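Local coordinates for protein V-type ATP synthase alpha chain (Nanoarchaeum equitans Kin4-M, PDB 5BN3) that belongs to the V/A-type family of rotary ATPases as their A subunit, with a P-loop nucleotide-binding domain that holds ADP in this model, at residues R454-M459 and E474-L478. Coordinates in Å, arbitrary orientation, origin at the centre of the assembly. Residue numbers count along the deposited sequence, not the author numbering.
Sequences RESELM and EKIYL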
loop_
_atom_site.group_PDB
_atom_site.type_symbol
_atom_site.label_atom_id
_atom_site.label_comp_id
_atom_site.label_asym_id
_atom_site.label_seq_id
_atom_site.Cartn_x
_atom_site.Cartn_y
_atom_site.Cartn_z
ATOM N N ARG A 454 -13.946 29.736 -10.201
ATOM C CA ARG A 454 -12.980 30.831 -10.145
ATOM C C ARG A 454 -12.543 31.102 -8.709
ATOM O O ARG A 454 -11.363 31.329 -8.446
ATOM C CB ARG A 454 -13.565 32.101 -10.772
ATOM C CG ARG A 454 -12.554 33.228 -10.957
ATOM C CD ARG A 454 -11.653 32.975 -12.161
ATOM N NE ARG A 454 -10.501 33.875 -12.205
ATOM C CZ ARG A 454 -9.267 33.518 -11.865
ATOM N NH1 ARG A 454 -9.026 32.279 -11.457
ATOM N NH2 ARG A 454 -8.273 34.393 -11.934
ATOM N N GLU A 455 -13.498 31.075 -7.783
ATOM C CA GLU A 455 -13.192 31.214 -6.362
ATOM C C GLU A 455 -12.236 30.113 -5.915
ATOM O O GLU A 455 -11.299 30.361 -5.156
ATOM C CB GLU A 455 -14.475 31.168 -5.524
ATOM C CG GLU A 455 -14.230 31.206 -4.017
ATOM C CD GLU A 455 -15.506 31.088 -3.200
ATOM O OE1 GLU A 455 -16.314 30.173 -3.473
ATOM O OE2 GLU A 455 -15.698 31.911 -2.277
ATOM N N SER A 456 -12.472 28.898 -6.400
ATOM C CA SER A 456 -11.618 27.763 -6.079
ATOM C C SER A 456 -10.188 27.977 -6.574
ATOM O O SER A 456 -9.227 27.690 -5.859
ATOM C CB SER A 456 -12.199 26.486 -6.684
ATOM O OG SER A 456 -11.361 25.377 -6.422
ATOM N N GLU A 457 -10.058 28.480 -7.798
ATOM C CA GLU A 457 -8.753 28.784 -8.378
ATOM C C GLU A 457 -8.004 29.825 -7.552
ATOM O O GLU A 457 -6.776 29.808 -7.485
ATOM C CB GLU A 457 -8.912 29.301 -9.812
ATOM C CG GLU A 457 -9.492 28.298 -10.800
ATOM C CD GLU A 457 -9.819 28.932 -12.142
ATOM O OE1 GLU A 457 -9.606 30.156 -12.294
ATOM O OE2 GLU A 457 -10.291 28.209 -13.044
ATOM N N LEU A 458 -8.753 30.726 -6.921
ATOM C CA LEU A 458 -8.170 31.866 -6.213
ATOM C C LEU A 458 -7.715 31.556 -4.785
ATOM O O LEU A 458 -6.837 32.236 -4.253
ATOM C CB LEU A 458 -9.155 33.041 -6.203
ATOM C CG LEU A 458 -9.405 33.754 -7.535
ATOM C CD1 LEU A 458 -10.525 34.773 -7.413
ATOM C CD2 LEU A 458 -8.139 34.432 -8.008
ATOM N N MET A 459 -8.303 30.532 -4.172
ATOM C CA MET A 459 -8.045 30.230 -2.762
ATOM C C MET A 459 -6.648 29.663 -2.496
ATOM O O MET A 459 -6.199 29.620 -1.349
ATOM C CB MET A 459 -9.115 29.283 -2.209
ATOM C CG MET A 459 -10.514 29.886 -2.116
ATOM S SD MET A 459 -10.887 30.699 -0.546
ATOM C CE MET A 459 -10.310 32.363 -0.866
ATOM N N GLU A 474 -10.768 40.239 -8.806
ATOM C CA GLU A 474 -10.603 38.900 -8.246
ATOM C C GLU A 474 -11.419 38.744 -6.965
ATOM O O GLU A 474 -12.085 37.728 -6.768
ATOM C CB GLU A 474 -9.122 38.611 -7.973
ATOM C CG GLU A 474 -8.284 38.388 -9.226
ATOM C CD GLU A 474 -6.792 38.548 -8.975
ATOM O OE1 GLU A 474 -6.417 39.026 -7.882
ATOM O OE2 GLU A 474 -5.997 38.199 -9.873
ATOM N N LYS A 475 -11.367 39.756 -6.102
ATOM C CA LYS A 475 -12.105 39.744 -4.839
ATOM C C LYS A 475 -13.610 39.570 -5.023
ATOM O O LYS A 475 -14.283 39.017 -4.153
ATOM C CB LYS A 475 -11.836 41.025 -4.043
ATOM C CG LYS A 475 -10.495 41.064 -3.327
ATOM C CD LYS A 475 -10.394 42.306 -2.452
ATOM C CE LYS A 475 -9.025 42.434 -1.805
ATOM N NZ LYS A 475 -8.914 43.689 -1.008
ATOM N N ILE A 476 -14.135 40.044 -6.150
ATOM C CA ILE A 476 -15.565 39.943 -6.428
ATOM C C ILE A 476 -16.018 38.485 -6.538
ATOM O O ILE A 476 -17.177 38.168 -6.274
ATOM C CB ILE A 476 -15.966 40.738 -7.706
ATOM C CG1 ILE A 476 -17.492 40.858 -7.815
ATOM C CG2 ILE A 476 -15.367 40.108 -8.955
ATOM C CD1 ILE A 476 -17.994 41.263 -9.191
ATOM N N TYR A 477 -15.100 37.599 -6.911
ATOM C CA TYR A 477 -15.421 36.180 -7.016
ATOM C C TYR A 477 -15.510 35.527 -5.638
ATOM O O TYR A 477 -16.309 34.616 -5.422
ATOM C CB TYR A 477 -14.406 35.457 -7.911
ATOM C CG TYR A 477 -14.555 35.804 -9.373
ATOM C CD1 TYR A 477 -15.628 35.323 -10.109
ATOM C CD2 TYR A 477 -13.630 36.613 -10.017
ATOM C CE1 TYR A 477 -15.778 35.636 -11.444
ATOM C CE2 TYR A 477 -13.772 36.932 -11.357
ATOM C CZ TYR A 477 -14.849 36.440 -12.064
ATOM O OH TYR A 477 -15.003 36.748 -13.396
ATOM N N LEU A 478 -14.689 36.004 -4.708
ATOM C CA LEU A 478 -14.753 35.548 -3.326
ATOM C C LEU A 478 -16.027 36.079 -2.676
ATOM O O LEU A 478 -16.621 35.428 -1.816
ATOM C CB LEU A 478 -13.525 36.031 -2.549
ATOM C CG LEU A 478 -12.170 35.790 -3.218
ATOM C CD1 LEU A 478 -11.022 36.281 -2.344
ATOM C CD2 LEU A 478 -11.995 34.321 -3.554
#
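Two successive helices of an all-helical domain can pack steeply across each other through van der Waals contacts of leucines, a methionine and the aliphatic parts of polar side chains, without a hydrogen bond between the segments, and the C-terminal domain of this V/A-type A subunit gives a worked example. The C-terminal part of helix 441-458 meets the N-terminal part of helix 472-489 after a mostly non-helical connection; the axes of the segments 454-458 and 474-478 approach to 9.0 Å, with 111° between their N-to-C directions, and 371 Å² is buried. Along the second helix, Glu474 comes first: its backbone O lies 3.4 Å from CD1 of Leu458, while its OE1 is hydrogen-bonded to the backbone N of Ser471, just before the helix. The CA-to-CB bonds of Lys475 and Ile476 point away from the first segment, and Ile476 packs instead on Tyr517 and Val520 of helix 503-523; Tyr477 touches Tyr517 too. Tyr477 points back to the first segment, its CA 5.5 Å from CA of Glu455, the closest CA pair between the segments. Its ring receives a CH-pi contact from Arg454, whose CG sits 3.6 Å from the ring centroid and nearly on the normal. The arginine thus offers its aliphatic part to the tyrosine, while its NH1 forms a very short salt bridge (2.4 Å) with OE1 of Glu457 on its own helix. Tyr477 CB also touches Leu458 CD1 at 4.0 Å. Glu455 lends its CG to Leu478, but its OE2 forms a salt bridge with Arg485, further along helix 472-489. Leu478 finishes the packing: its CD2 lies 4.1 Å from CB of Leu458 and 3.7 Å from CE of Met459.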